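Local coordinates for glutathione s-transferase III (Zea mays, PDB 1AW9), which probably conjugates reduced glutathione to hydrophobic electrophiles, helping to detoxify herbicides in maize as a phi-class transferase, at residues A[15-20]-A[68-73]. Residues are numbered along the deposited sequence; the frame is centred on the assembly and turned at random.
Sequences VRVATV and RAINRY
Asn-71 reaches from helix 67-77 to the backbone of Arg-16 on helix 12-23, joining two nearly parallel helices (segment axes 9.3 Å apart) of the thioredoxin-like N-terminal domain. Its CB brushes Val-20 CG2, and with CG anti to the carbonyl carbon (chi1 -75°) the amide is carried across the gap. CG packs on that same methyl at 3.6 Å. OD1 lies 3.4 Å from Val-17 CA, among the CB atoms of Val-17 and Val-20. ND2 donates to Arg-16 O (2.9 Å, N-H...O 158°) from above the carbonyl plane, and also bonds Asn-167 OD1; these two bonds fix the amide's rotation. A leucine in place of Asn-71 would probably leave Arg-16 O and Asn-167 OD1 without this donor in a buried setting. Beside OD1, Val-17 CG1 meets Ile-70 CG2 at 3.7 Å. The guanidinium of Arg-16 is held by Asn-13, a likely glutathione-binding residue, and by Asn-167 O, while Glu-102 forms a salt bridge with Arg-68 NE, probably easing the repulsion between the two arginines. Their planes are 36° apart, and Arg-68 NH2 sits over one face of the Arg-16 guanidinium, 3.2 Å from its CZ.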
ATOM      1  N   VAL A  15     -19.428   6.201  21.171  1.00 18.72           N
ATOM      2  CA  VAL A  15     -20.867   6.014  21.034  1.00 15.87           C
ATOM      3  C   VAL A  15     -21.292   4.541  21.166  1.00 17.18           C
ATOM      4  O   VAL A  15     -22.395   4.271  21.621  1.00 18.67           O
ATOM      5  CB  VAL A  15     -21.393   6.639  19.732  1.00 15.03           C
ATOM      6  CG1 VAL A  15     -22.912   6.390  19.573  1.00 14.59           C
ATOM      7  CG2 VAL A  15     -21.079   8.119  19.722  1.00 11.65           C
ATOM      8  N   ARG A  16     -20.438   3.588  20.791  1.00 17.28           N
ATOM      9  CA  ARG A  16     -20.782   2.177  20.929  1.00 17.09           C
ATOM     10  C   ARG A  16     -20.956   1.816  22.403  1.00 18.41           C
ATOM     11  O   ARG A  16     -21.683   0.862  22.742  1.00 19.48           O
ATOM     12  CB  ARG A  16     -19.689   1.257  20.351  1.00 16.86           C
ATOM     13  CG  ARG A  16     -20.016  -0.276  20.453  1.00 19.01           C
ATOM     14  CD  ARG A  16     -18.879  -1.304  20.068  1.00 20.85           C
ATOM     15  NE  ARG A  16     -18.567  -1.265  18.638  1.00 25.13           N
ATOM     16  CZ  ARG A  16     -17.535  -0.599  18.123  1.00 28.04           C
ATOM     17  NH1 ARG A  16     -16.689   0.040  18.926  1.00 25.52           N
ATOM     18  NH2 ARG A  16     -17.480  -0.376  16.813  1.00 28.40           N
ATOM     19  N   VAL A  17     -20.187   2.480  23.268  1.00 18.75           N
ATOM     20  CA  VAL A  17     -20.252   2.197  24.710  1.00 17.91           C
ATOM     21  C   VAL A  17     -21.455   2.902  25.312  1.00 17.35           C
ATOM     22  O   VAL A  17     -22.195   2.300  26.065  1.00 16.97           O
ATOM     23  CB  VAL A  17     -18.965   2.599  25.458  1.00 15.73           C
ATOM     24  CG1 VAL A  17     -19.094   2.254  26.933  1.00 12.93           C
ATOM     25  CG2 VAL A  17     -17.783   1.858  24.868  1.00 14.64           C
ATOM     26  N   ALA A  18     -21.645   4.165  24.946  1.00 16.89           N
ATOM     27  CA  ALA A  18     -22.773   4.955  25.410  1.00 18.32           C
ATOM     28  C   ALA A  18     -24.064   4.181  25.060  1.00 20.29           C
ATOM     29  O   ALA A  18     -24.996   4.095  25.867  1.00 21.89           O
ATOM     30  CB  ALA A  18     -22.750   6.328  24.721  1.00 15.00           C
ATOM     31  N   THR A  19     -24.085   3.575  23.872  1.00 20.28           N
ATOM     32  CA  THR A  19     -25.217   2.787  23.401  1.00 19.41           C
ATOM     33  C   THR A  19     -25.592   1.768  24.469  1.00 21.61           C
ATOM     34  O   THR A  19     -26.725   1.725  24.931  1.00 23.25           O
ATOM     35  CB  THR A  19     -24.874   2.047  22.074  1.00 18.02           C
ATOM     36  OG1 THR A  19     -24.711   3.004  21.029  1.00 21.64           O
ATOM     37  CG2 THR A  19     -25.964   1.112  21.659  1.00 16.68           C
ATOM     38  N   VAL A  20     -24.632   0.962  24.884  1.00 21.33           N
ATOM     39  CA  VAL A  20     -24.890  -0.042  25.879  1.00 20.85           C
ATOM     40  C   VAL A  20     -25.195   0.560  27.259  1.00 23.69           C
ATOM     41  O   VAL A  20     -26.040   0.030  27.975  1.00 25.48           O
ATOM     42  CB  VAL A  20     -23.751  -1.077  25.895  1.00 20.23           C
ATOM     43  CG1 VAL A  20     -23.794  -1.934  27.125  1.00 18.54           C
ATOM     44  CG2 VAL A  20     -23.889  -1.975  24.695  1.00 17.48           C
ATOM     45  N   ARG A  68     -15.585  -3.067  23.228  1.00 16.71           N
ATOM     46  CA  ARG A  68     -16.329  -4.317  23.320  1.00 15.57           C
ATOM     47  C   ARG A  68     -16.098  -5.025  24.654  1.00 16.62           C
ATOM     48  O   ARG A  68     -16.955  -5.775  25.104  1.00 17.10           O
ATOM     49  CB  ARG A  68     -15.974  -5.250  22.157  1.00 15.41           C
ATOM     50  CG  ARG A  68     -16.330  -4.687  20.808  1.00 13.45           C
ATOM     51  CD  ARG A  68     -15.943  -5.609  19.664  1.00 17.11           C
ATOM     52  NE  ARG A  68     -16.240  -4.921  18.410  1.00 23.25           N
ATOM     53  CZ  ARG A  68     -15.507  -3.926  17.928  1.00 24.42           C
ATOM     54  NH1 ARG A  68     -14.404  -3.552  18.577  1.00 25.17           N
ATOM     55  NH2 ARG A  68     -15.975  -3.166  16.944  1.00 22.82           N
ATOM     56  N   ALA A  69     -14.929  -4.848  25.259  1.00 15.33           N
ATOM     57  CA  ALA A  69     -14.683  -5.472  26.555  1.00 14.10           C
ATOM     58  C   ALA A  69     -15.543  -4.716  27.559  1.00 13.59           C
ATOM     59  O   ALA A  69     -16.140  -5.302  28.460  1.00 15.34           O
ATOM     60  CB  ALA A  69     -13.224  -5.357  26.923  1.00 17.17           C
ATOM     61  N   ILE A  70     -15.599  -3.404  27.409  1.00 13.29           N
ATOM     62  CA  ILE A  70     -16.410  -2.582  28.281  1.00 14.69           C
ATOM     63  C   ILE A  70     -17.877  -2.972  28.142  1.00 18.30           C
ATOM     64  O   ILE A  70     -18.535  -3.214  29.153  1.00 21.59           O
ATOM     65  CB  ILE A  70     -16.258  -1.087  27.987  1.00 12.01           C
ATOM     66  CG1 ILE A  70     -14.823  -0.627  28.296  1.00 12.60           C
ATOM     67  CG2 ILE A  70     -17.266  -0.299  28.816  1.00 14.71           C
ATOM     68  CD1 ILE A  70     -14.463   0.765  27.740  1.00  6.41           C
ATOM     69  N   ASN A  71     -18.390  -3.057  26.911  1.00 17.96           N
ATOM     70  CA  ASN A  71     -19.776  -3.437  26.686  1.00 16.10           C
ATOM     71  C   ASN A  71     -20.137  -4.798  27.252  1.00 18.41           C
ATOM     72  O   ASN A  71     -21.211  -4.984  27.819  1.00 20.09           O
ATOM     73  CB  ASN A  71     -20.118  -3.379  25.198  1.00 14.80           C
ATOM     74  CG  ASN A  71     -20.273  -1.975  24.738  1.00 16.84           C
ATOM     75  OD1 ASN A  71     -20.087  -1.066  25.534  1.00 17.14           O
ATOM     76  ND2 ASN A  71     -20.627  -1.768  23.482  1.00 16.11           N
ATOM     77  N   ARG A  72     -19.238  -5.755  27.146  1.00 18.20           N
ATOM     78  CA  ARG A  72     -19.567  -7.062  27.630  1.00 19.36           C
ATOM     79  C   ARG A  72     -19.561  -7.075  29.149  1.00 21.46           C
ATOM     80  O   ARG A  72     -20.456  -7.648  29.775  1.00 23.08           O
ATOM     81  CB  ARG A  72     -18.617  -8.089  27.057  1.00 18.59           C
ATOM     82  CG  ARG A  72     -18.970  -9.477  27.496  1.00 22.15           C
ATOM     83  CD  ARG A  72     -18.982 -10.433  26.340  1.00 24.19           C
ATOM     84  NE  ARG A  72     -19.645 -11.687  26.700  1.00 24.58           N
ATOM     85  CZ  ARG A  72     -19.705 -12.744  25.901  1.00 24.54           C
ATOM     86  NH1 ARG A  72     -19.140 -12.696  24.700  1.00 24.01           N
ATOM     87  NH2 ARG A  72     -20.346 -13.836  26.292  1.00 24.07           N
ATOM     88  N   TYR A  73     -18.576  -6.411  29.740  1.00 21.98           N
ATOM     89  CA  TYR A  73     -18.456  -6.327  31.196  1.00 22.30           C
ATOM     90  C   TYR A  73     -19.709  -5.695  31.803  1.00 22.38           C
ATOM     91  O   TYR A  73     -20.330  -6.249  32.691  1.00 22.21           O
ATOM     92  CB  TYR A  73     -17.233  -5.502  31.556  1.00 21.07           C
ATOM     93  CG  TYR A  73     -17.179  -5.042  32.988  1.00 22.53           C
ATOM     94  CD1 TYR A  73     -16.678  -5.867  33.997  1.00 21.58           C
ATOM     95  CD2 TYR A  73     -17.560  -3.743  33.321  1.00 24.94           C
ATOM     96  CE1 TYR A  73     -16.546  -5.399  35.292  1.00 24.21           C
ATOM     97  CE2 TYR A  73     -17.435  -3.269  34.606  1.00 25.93           C
ATOM     98  CZ  TYR A  73     -16.921  -4.095  35.582  1.00 26.41           C
ATOM     99  OH  TYR A  73     -16.734  -3.558  36.835  1.00 33.05           O
TER